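Local coordinates for Serine/threonine protein phosphatase Stp1 (Streptococcus agalactiae, PDB 2PK0) that probably removes phosphate from phosphoserine and phosphothreonine residues of proteins as a metal-dependent phosphatase of the PP2C family, at residues A[23-28]-A[239-244]. Numbering follows the deposited sequence.
Sequences DFINQF and TVALVY
The two sheets of the PP2C beta-sandwich face each other here, at the end of the core nearest the metal site. Strand 23-28 is the outermost strand of one sheet and hydrogen-bonds through its backbone to strand 35-43; strand 239-244 belongs to the other, between 6-13 and 191-195. Their axes pass 7.8 Å apart at an angle of 20°, too far for strand pairing and close enough for side chains to mesh across the interface. D23 and T239 both point inward and pass alongside one another. With CG beside its backbone N and anti to the carbonyl carbon (chi1 -76°), D23 brings OD2 to 2.9 Å from T239 OG1, which also meets T12 OG1. D23 OD2 is hydrogen-bonded as well to S196 OG. The other branch of T239, CG2, lies anti to the backbone N and meets I25 CB at 3.7 Å, so one threonine presents its hydroxyl to the aspartate and its methyl to the isoleucine. The I25 chain is extended, CG1 anti to the backbone N (chi1 -158°) and CD1 anti along it, and runs past the T239 methyl to the next residues of 239-244. I25 CD1 rests 3.6 Å from V240 O and 3.7 Å from A241 CB, the latter a methyl-to-methyl apolar contact. Beyond A241 the strands diverge, and L10 on strand 6-13 touches both I25 and A241. D23 is not among the metal ligands, and the position of its side chain about 4 Å from a bound magnesium, against the ligand D41, is consistent with a second-shell role. The S196 OG hydrogen bond holds OD2 of the buried carboxylate, with T239 OG1 close beside it, and the nearby cation would be expected to favour its charged form.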
loop_
_atom_site.group_PDB
_atom_site.type_symbol
_atom_site.label_atom_id
_atom_site.label_comp_id
_atom_site.label_asym_id
_atom_site.label_seq_id
_atom_site.Cartn_x
_atom_site.Cartn_y
_atom_site.Cartn_z
ATOM N N ASP A 23 -5.131 -8.038 -5.948
ATOM C CA ASP A 23 -4.486 -6.761 -5.684
ATOM C C ASP A 23 -4.846 -5.818 -6.826
ATOM O O ASP A 23 -5.033 -6.285 -7.960
ATOM C CB ASP A 23 -2.966 -6.899 -5.651
ATOM C CG ASP A 23 -2.429 -7.528 -4.361
ATOM O OD1 ASP A 23 -3.185 -7.742 -3.390
ATOM O OD2 ASP A 23 -1.207 -7.806 -4.333
ATOM N N PHE A 24 -4.937 -4.514 -6.541
ATOM C CA PHE A 24 -5.012 -3.491 -7.602
ATOM C C PHE A 24 -4.071 -2.311 -7.333
ATOM O O PHE A 24 -3.921 -1.893 -6.197
ATOM C CB PHE A 24 -6.450 -2.983 -7.796
ATOM C CG PHE A 24 -6.770 -2.578 -9.225
ATOM C CD1 PHE A 24 -6.976 -3.539 -10.209
ATOM C CD2 PHE A 24 -6.870 -1.247 -9.582
ATOM C CE1 PHE A 24 -7.273 -3.170 -11.532
ATOM C CE2 PHE A 24 -7.167 -0.873 -10.887
ATOM C CZ PHE A 24 -7.368 -1.835 -11.864
ATOM N N ILE A 25 -3.435 -1.789 -8.377
ATOM C CA ILE A 25 -2.551 -0.614 -8.255
ATOM C C ILE A 25 -2.672 0.356 -9.456
ATOM O O ILE A 25 -2.837 -0.082 -10.611
ATOM C CB ILE A 25 -1.085 -1.042 -8.041
ATOM C CG1 ILE A 25 -0.259 0.074 -7.395
ATOM C CG2 ILE A 25 -0.447 -1.508 -9.327
ATOM C CD1 ILE A 25 1.196 -0.324 -7.186
ATOM N N ASN A 26 -2.636 1.663 -9.173
ATOM C CA ASN A 26 -2.693 2.677 -10.206
ATOM C C ASN A 26 -2.168 4.024 -9.695
ATOM O O ASN A 26 -2.041 4.244 -8.483
ATOM C CB ASN A 26 -4.114 2.830 -10.742
ATOM C CG ASN A 26 -4.155 3.128 -12.242
ATOM O OD1 ASN A 26 -3.156 3.526 -12.835
ATOM N ND2 ASN A 26 -5.323 2.940 -12.856
ATOM N N GLN A 27 -1.842 4.916 -10.629
ATOM C CA GLN A 27 -1.466 6.272 -10.292
ATOM C C GLN A 27 -2.397 7.262 -10.983
ATOM O O GLN A 27 -3.064 6.918 -11.955
ATOM C CB GLN A 27 -0.009 6.545 -10.643
ATOM C CG GLN A 27 0.294 6.537 -12.125
ATOM C CD GLN A 27 1.784 6.787 -12.416
ATOM O OE1 GLN A 27 2.353 7.780 -11.971
ATOM N NE2 GLN A 27 2.407 5.879 -13.160
ATOM N N PHE A 28 -2.485 8.473 -10.443
ATOM C CA PHE A 28 -3.422 9.477 -10.921
ATOM C C PHE A 28 -2.731 10.803 -10.732
ATOM O O PHE A 28 -1.724 10.873 -10.063
ATOM C CB PHE A 28 -4.754 9.446 -10.114
ATOM C CG PHE A 28 -5.407 8.095 -10.085
ATOM C CD1 PHE A 28 -5.171 7.202 -9.023
ATOM C CD2 PHE A 28 -6.201 7.676 -11.148
ATOM C CE1 PHE A 28 -5.724 5.935 -9.031
ATOM C CE2 PHE A 28 -6.772 6.422 -11.158
ATOM C CZ PHE A 28 -6.538 5.545 -10.098
ATOM N N THR A 239 2.479 -6.894 -5.282
ATOM C CA THR A 239 2.116 -5.636 -5.936
ATOM C C THR A 239 2.948 -4.524 -5.346
ATOM O O THR A 239 2.964 -4.361 -4.134
ATOM C CB THR A 239 0.621 -5.338 -5.755
ATOM O OG1 THR A 239 -0.137 -6.282 -6.530
ATOM C CG2 THR A 239 0.277 -3.955 -6.240
ATOM N N VAL A 240 3.690 -3.797 -6.189
ATOM C CA VAL A 240 4.667 -2.823 -5.699
ATOM C C VAL A 240 4.616 -1.498 -6.465
ATOM O O VAL A 240 4.577 -1.484 -7.701
ATOM C CB VAL A 240 6.136 -3.381 -5.745
ATOM C CG1 VAL A 240 7.086 -2.491 -4.969
ATOM C CG2 VAL A 240 6.229 -4.785 -5.184
ATOM N N ALA A 241 4.595 -0.386 -5.732
ATOM C CA ALA A 241 4.901 0.922 -6.313
ATOM C C ALA A 241 6.255 1.393 -5.817
ATOM O O ALA A 241 6.511 1.423 -4.604
ATOM C CB ALA A 241 3.854 1.931 -5.946
ATOM N N LEU A 242 7.130 1.761 -6.742
ATOM C CA LEU A 242 8.423 2.321 -6.362
ATOM C C LEU A 242 8.508 3.738 -6.853
ATOM O O LEU A 242 8.125 4.009 -7.988
ATOM C CB LEU A 242 9.572 1.538 -6.976
ATOM C CG LEU A 242 9.847 0.118 -6.508
ATOM C CD1 LEU A 242 10.791 -0.513 -7.506
ATOM C CD2 LEU A 242 10.455 0.115 -5.125
ATOM N N VAL A 243 8.984 4.637 -5.986
ATOM C CA VAL A 243 9.278 6.011 -6.361
ATOM C C VAL A 243 10.762 6.306 -6.076
ATOM O O VAL A 243 11.206 6.177 -4.949
ATOM C CB VAL A 243 8.414 7.028 -5.584
ATOM C CG1 VAL A 243 8.564 8.431 -6.179
ATOM C CG2 VAL A 243 6.946 6.603 -5.548
ATOM N N TYR A 244 11.519 6.698 -7.099
ATOM C CA TYR A 244 12.923 7.080 -6.941
ATOM C C TYR A 244 13.085 8.603 -7.026
ATOM O O TYR A 244 12.523 9.240 -7.917
ATOM C CB TYR A 244 13.783 6.394 -8.010
ATOM C CG TYR A 244 15.219 6.877 -8.035
ATOM C CD1 TYR A 244 16.074 6.637 -6.957
ATOM C CD2 TYR A 244 15.727 7.563 -9.133
ATOM C CE1 TYR A 244 17.378 7.067 -6.969
ATOM C CE2 TYR A 244 17.025 8.010 -9.145
ATOM C CZ TYR A 244 17.842 7.757 -8.060
ATOM O OH TYR A 244 19.136 8.198 -8.071
#